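Local coordinates for Rho GTPase-activating protein 5 (Homo sapiens, PDB 5U4V), which probably stimulates GTP hydrolysis by Rho-family GTPases and carries a pseudoGTPase domain built on the Ras-like G fold, at residues C73-I78 / P125-Q130; T110-N115 / K160-G165. All blocks are in the same frame, centred on the assembly; numbering follows the deposited sequence.

Interaction 1 of 2, residues C73-I78 / P125-Q130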
loop_
_atom_site.group_PDB
_atom_site.type_symbol
_atom_site.label_atom_id
_atom_site.label_comp_id
_atom_site.label_asym_id
_atom_site.label_seq_id
_atom_site.Cartn_x
_atom_site.Cartn_y
_atom_site.Cartn_z
ATOM N N CYS A 73 1.145 1.199 -1.697
ATOM C CA CYS A 73 2.192 1.926 -2.398
ATOM C C CYS A 73 3.116 2.590 -1.401
ATOM O O CYS A 73 2.709 3.463 -0.635
ATOM C CB CYS A 73 1.591 2.954 -3.368
ATOM S SG CYS A 73 0.288 2.304 -4.447
ATOM N N VAL A 74 4.364 2.163 -1.419
ATOM C CA VAL A 74 5.378 2.503 -0.421
ATOM C C VAL A 74 6.461 3.313 -1.136
ATOM O O VAL A 74 6.835 3.028 -2.261
ATOM C CB VAL A 74 6.031 1.227 0.200
ATOM C CG1 VAL A 74 6.880 1.521 1.428
ATOM C CG2 VAL A 74 4.992 0.206 0.512
ATOM N N PHE A 75 6.945 4.334 -0.453
ATOM C CA PHE A 75 8.003 5.206 -0.935
ATOM C C PHE A 75 8.718 5.778 0.291
ATOM O O PHE A 75 8.111 5.885 1.386
ATOM C CB PHE A 75 7.420 6.333 -1.809
ATOM C CG PHE A 75 6.487 7.250 -1.077
ATOM C CD1 PHE A 75 5.177 6.857 -0.794
ATOM C CD2 PHE A 75 6.943 8.502 -0.584
ATOM C CE1 PHE A 75 4.352 7.701 -0.073
ATOM C CE2 PHE A 75 6.097 9.313 0.130
ATOM C CZ PHE A 75 4.809 8.928 0.366
ATOM N N ASN A 76 9.999 6.113 0.115
ATOM C CA ASN A 76 10.804 6.679 1.179
ATOM C C ASN A 76 11.682 7.867 0.735
ATOM O O ASN A 76 12.608 8.281 1.442
ATOM C CB ASN A 76 11.644 5.579 1.846
ATOM C CG ASN A 76 12.687 5.012 0.949
ATOM O OD1 ASN A 76 12.713 5.289 -0.247
ATOM N ND2 ASN A 76 13.573 4.202 1.523
ATOM N N SER A 77 11.413 8.391 -0.448
ATOM C CA SER A 77 12.213 9.487 -0.988
ATOM C C SER A 77 11.515 10.089 -2.177
ATOM O O SER A 77 10.437 9.629 -2.587
ATOM C CB SER A 77 13.614 8.997 -1.349
ATOM O OG SER A 77 13.530 8.010 -2.357
ATOM N N ILE A 78 12.121 11.136 -2.720
ATOM C CA ILE A 78 11.571 11.809 -3.901
ATOM C C ILE A 78 11.525 10.843 -5.069
ATOM O O ILE A 78 10.545 10.810 -5.810
ATOM C CB ILE A 78 12.376 13.072 -4.229
ATOM C CG1 ILE A 78 12.227 14.078 -3.080
ATOM C CG2 ILE A 78 11.902 13.708 -5.528
ATOM C CD1 ILE A 78 13.194 15.251 -3.119
ATOM N N PRO A 125 9.258 16.918 5.538
ATOM C CA PRO A 125 8.015 17.615 5.262
ATOM C C PRO A 125 7.578 17.636 3.801
ATOM O O PRO A 125 6.380 17.639 3.542
ATOM C CB PRO A 125 8.324 19.044 5.705
ATOM C CG PRO A 125 9.383 18.919 6.752
ATOM C CD PRO A 125 10.017 17.575 6.619
ATOM N N ILE A 126 8.524 17.671 2.864
ATOM C CA ILE A 126 8.168 17.716 1.459
ATOM C C ILE A 126 7.610 16.382 0.971
ATOM O O ILE A 126 6.670 16.362 0.174
ATOM C CB ILE A 126 9.327 18.246 0.578
ATOM C CG1 ILE A 126 8.752 18.771 -0.735
ATOM C CG2 ILE A 126 10.427 17.190 0.376
ATOM C CD1 ILE A 126 9.596 19.849 -1.374
ATOM N N LEU A 127 8.172 15.281 1.469
ATOM C CA LEU A 127 7.627 13.961 1.206
ATOM C C LEU A 127 6.146 13.901 1.585
ATOM O O LEU A 127 5.298 13.560 0.737
ATOM C CB LEU A 127 8.467 12.879 1.898
ATOM C CG LEU A 127 9.851 12.592 1.310
ATOM C CD1 LEU A 127 10.794 11.904 2.300
ATOM C CD2 LEU A 127 9.712 11.771 0.029
ATOM N N ARG A 128 5.832 14.266 2.827
ATOM C CA ARG A 128 4.447 14.183 3.341
ATOM C C ARG A 128 3.507 15.028 2.498
ATOM O O ARG A 128 2.424 14.563 2.141
ATOM C CB ARG A 128 4.334 14.630 4.797
ATOM C CG ARG A 128 4.530 13.521 5.823
ATOM C CD ARG A 128 3.690 13.720 7.104
ATOM N NE ARG A 128 2.262 13.455 6.867
ATOM C CZ ARG A 128 1.325 13.271 7.801
ATOM N NH1 ARG A 128 1.615 13.339 9.097
ATOM N NH2 ARG A 128 0.078 13.018 7.422
ATOM N N HIS A 129 3.929 16.258 2.166
ATOM C CA HIS A 129 3.076 17.142 1.395
ATOM C C HIS A 129 2.788 16.608 -0.016
ATOM O O HIS A 129 1.634 16.628 -0.471
ATOM C CB HIS A 129 3.667 18.538 1.328
ATOM C CG HIS A 129 2.785 19.528 0.640
ATOM N ND1 HIS A 129 2.863 19.770 -0.716
ATOM C CD2 HIS A 129 1.800 20.331 1.115
ATOM C CE1 HIS A 129 1.974 20.692 -1.040
ATOM N NE2 HIS A 129 1.310 21.042 0.049
ATOM N N GLN A 130 3.812 16.140 -0.714
ATOM C CA GLN A 130 3.587 15.620 -2.054
ATOM C C GLN A 130 2.875 14.276 -2.035
ATOM O O GLN A 130 2.036 13.991 -2.914
ATOM C CB GLN A 130 4.895 15.559 -2.850
ATOM C CG GLN A 130 5.576 16.905 -3.065
ATOM C CD GLN A 130 4.881 17.781 -4.087
ATOM O OE1 GLN A 130 4.939 17.523 -5.295
ATOM N NE2 GLN A 130 4.233 18.834 -3.611
#
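Leu-127, on helix 124-138, puts one branch of its fork onto the turn that follows strand 69-75. CD2 does most of the touching: it lies 3.3 Å from Ser-77 C and 3.7 Å from Ile-78 N, so this methyl rests on the peptide link joining those two residues. On another side, CD2 meets the rim of the Phe-75 ring close to the ring plane, 4.3 Å from Phe-75 CD2. The second methyl, CD1, turns toward Asn-76, with Leu-127 CD1 4.1 Å from Asn-76 O. With chi1 at -72°, Leu-127 CG stands beside its own backbone N and opposite the carbonyl carbon, and from there the fork spreads over the turn.

Phe-75 holds the inner side. Its chi1 of 63° sets CG between the backbone N and the carbonyl carbon, and the ring packs against Leu-81 and Ile-84 of helix 78-96 and Phe-142 of strand 142-145. Ile-78 lends apolar surface on the exposed side. No hydrogen bond crosses this contact; Asn-76 N and the OG of Ser-77, the N-cap residue of helix 78-96, are instead bonded to Ser-80 OG. On the helix of Leu-127, Arg-128 points away from the turn and makes a salt bridge with Asp-144.

A strand end turning into a helix, with a leucine of the neighbouring helix laid over the turn, is here part of the alternating beta-alpha architecture of the Ras-like G domain.

Interaction 2 of 2, residues T110-N115 / K160-G165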
loop_
_atom_site.group_PDB
_atom_site.type_symbol
_atom_site.label_atom_id
_atom_site.label_comp_id
_atom_site.label_asym_id
_atom_site.label_seq_id
_atom_site.Cartn_x
_atom_site.Cartn_y
_atom_site.Cartn_z
ATOM N N THR A 110 -3.487 2.467 -1.053
ATOM C CA THR A 110 -3.094 3.122 0.192
ATOM C C THR A 110 -1.629 3.472 0.043
ATOM O O THR A 110 -0.813 2.621 -0.404
ATOM C CB THR A 110 -3.311 2.234 1.456
ATOM O OG1 THR A 110 -4.708 1.997 1.621
ATOM C CG2 THR A 110 -2.757 2.933 2.775
ATOM N N LEU A 111 -1.303 4.715 0.366
ATOM C CA LEU A 111 0.052 5.196 0.225
ATOM C C LEU A 111 0.769 5.076 1.539
ATOM O O LEU A 111 0.321 5.617 2.524
ATOM C CB LEU A 111 0.104 6.654 -0.293
ATOM C CG LEU A 111 -0.481 6.894 -1.687
ATOM C CD1 LEU A 111 -0.501 8.395 -1.993
ATOM C CD2 LEU A 111 0.272 6.140 -2.786
ATOM N N ILE A 112 1.948 4.455 1.506
ATOM C CA ILE A 112 2.717 4.294 2.688
ATOM C C ILE A 112 4.032 5.000 2.629
ATOM O O ILE A 112 4.872 4.617 1.856
ATOM C CB ILE A 112 2.924 2.820 3.062
ATOM C CG1 ILE A 112 1.566 2.182 3.395
ATOM C CG2 ILE A 112 3.841 2.697 4.264
ATOM C CD1 ILE A 112 1.615 0.674 3.342
ATOM N N LEU A 113 4.232 5.997 3.497
ATOM C CA LEU A 113 5.531 6.568 3.630
ATOM C C LEU A 113 6.312 5.871 4.741
ATOM O O LEU A 113 5.952 5.954 5.918
ATOM C CB LEU A 113 5.432 8.072 3.860
ATOM C CG LEU A 113 6.699 8.825 4.257
ATOM C CD1 LEU A 113 7.803 8.761 3.204
ATOM C CD2 LEU A 113 6.330 10.278 4.542
ATOM N N ALA A 114 7.387 5.201 4.336
ATOM C CA ALA A 114 8.335 4.531 5.224
ATOM C C ALA A 114 9.533 5.407 5.649
ATOM O O ALA A 114 10.154 6.066 4.810
ATOM C CB ALA A 114 8.854 3.282 4.547
ATOM N N ASN A 115 9.865 5.396 6.941
ATOM C CA ASN A 115 11.109 6.029 7.425
ATOM C C ASN A 115 12.299 5.101 7.246
ATOM O O ASN A 115 12.657 4.736 6.122
ATOM C CB ASN A 115 10.999 6.477 8.891
ATOM C CG ASN A 115 10.009 7.624 9.089
ATOM O OD1 ASN A 115 9.049 7.525 9.868
ATOM N ND2 ASN A 115 10.229 8.715 8.371
ATOM N N LYS A 160 -0.750 -1.982 10.556
ATOM C CA LYS A 160 -2.122 -2.339 10.845
ATOM C C LYS A 160 -3.089 -1.297 10.345
ATOM O O LYS A 160 -4.107 -1.666 9.782
ATOM C CB LYS A 160 -2.304 -2.607 12.343
ATOM C CG LYS A 160 -1.758 -3.951 12.755
ATOM C CD LYS A 160 -1.553 -4.033 14.282
ATOM C CE LYS A 160 -0.907 -5.353 14.689
ATOM N NZ LYS A 160 -0.074 -5.223 15.912
ATOM N N GLN A 161 -2.758 -0.010 10.549
ATOM C CA GLN A 161 -3.586 1.071 10.081
ATOM C C GLN A 161 -3.692 1.017 8.570
ATOM O O GLN A 161 -4.780 1.125 8.014
ATOM C CB GLN A 161 -3.009 2.429 10.500
ATOM C CG GLN A 161 -3.178 2.799 11.960
ATOM C CD GLN A 161 -2.460 4.122 12.302
ATOM O OE1 GLN A 161 -2.005 4.865 11.407
ATOM N NE2 GLN A 161 -2.368 4.440 13.611
ATOM N N ALA A 162 -2.537 0.869 7.931
ATOM C CA ALA A 162 -2.435 0.737 6.471
ATOM C C ALA A 162 -3.273 -0.425 5.987
ATOM O O ALA A 162 -3.959 -0.320 4.957
ATOM C CB ALA A 162 -0.983 0.513 6.069
ATOM N N LEU A 163 -3.194 -1.525 6.735
ATOM C CA LEU A 163 -3.927 -2.739 6.407
ATOM C C LEU A 163 -5.421 -2.540 6.560
ATOM O O LEU A 163 -6.188 -2.934 5.669
ATOM C CB LEU A 163 -3.465 -3.892 7.256
ATOM C CG LEU A 163 -2.190 -4.564 6.752
ATOM C CD1 LEU A 163 -1.696 -5.530 7.847
ATOM C CD2 LEU A 163 -2.429 -5.290 5.406
ATOM N N ARG A 164 -5.837 -1.881 7.645
ATOM C CA ARG A 164 -7.239 -1.629 7.791
ATOM C C ARG A 164 -7.736 -0.581 6.816
ATOM O O ARG A 164 -8.897 -0.600 6.410
ATOM C CB ARG A 164 -7.610 -1.358 9.228
ATOM C CG ARG A 164 -7.071 -0.089 9.815
ATOM C CD ARG A 164 -7.709 0.130 11.179
ATOM N NE ARG A 164 -7.293 -0.860 12.148
ATOM C CZ ARG A 164 -6.251 -0.740 12.956
ATOM N NH1 ARG A 164 -5.491 0.337 12.938
ATOM N NH2 ARG A 164 -5.992 -1.709 13.836
ATOM N N GLY A 165 -6.831 0.295 6.381
ATOM C CA GLY A 165 -7.121 1.183 5.275
ATOM C C GLY A 165 -7.644 0.400 4.058
ATOM O O GLY A 165 -8.813 0.577 3.656
#
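The C-terminal helix of the Ras-like G fold, here 156-173, packs against one face of the central sheet, and this contact is where it meets strand 109-114. Ala-162 points its methyl at the strand, and Ile-112 reaches out to it: Ile-112 CD1 is 3.8 Å and Ile-112 CG1 4.1 Å from Ala-162 CB. Ile-112 CG1 lies opposite the carbonyl carbon (chi1 -64°), and chi2 at 162° stretches the chain out so that the end methyl does the closest touching.

Strand and helix run nearly antiparallel, 167° between their directions, with their axes approaching to 8.9 Å. In this alpha/beta sandwich, strand residues of opposite parity face opposite helix layers: Thr-110 and Ile-112 meet helix 156-173, whereas Leu-111 and Leu-113 touch helix 124-138. A small alanine and a glycine let the helix backbone itself come near Thr-110. Its methyl is 4.1 Å from the helix, CG2 of Thr-110 to O of Ala-162, while OG1 of Thr-110 sits 4.1 Å from C of Gly-165. These are van der Waals approaches, and no hydrogen bond crosses here. Next to this patch, Leu-163 and Ile-112 both touch Phe-72 of strand 69-75.

How the interactions relate
Strands 69-75 and 109-114 are parallel neighbours in the sheet, and that pairing joins the two interactions, whose centres are 13 Å apart. Probable backbone hydrogen bonds tie them directly: Cys-73 N lies 2.7 Å from Thr-110 O, and Cys-73 O pairs with Ile-112 N. The helices of interactions 1 and 2 pack on opposite faces of the sheet; Leu-113 touches both Phe-75 and Arg-128 on the interaction 1 face. In Ras-like GTPases the loop after the strand corresponding to 109-114 reads the guanine base; here residues 116-122 are not modelled, and the domain is a pseudoGTPase.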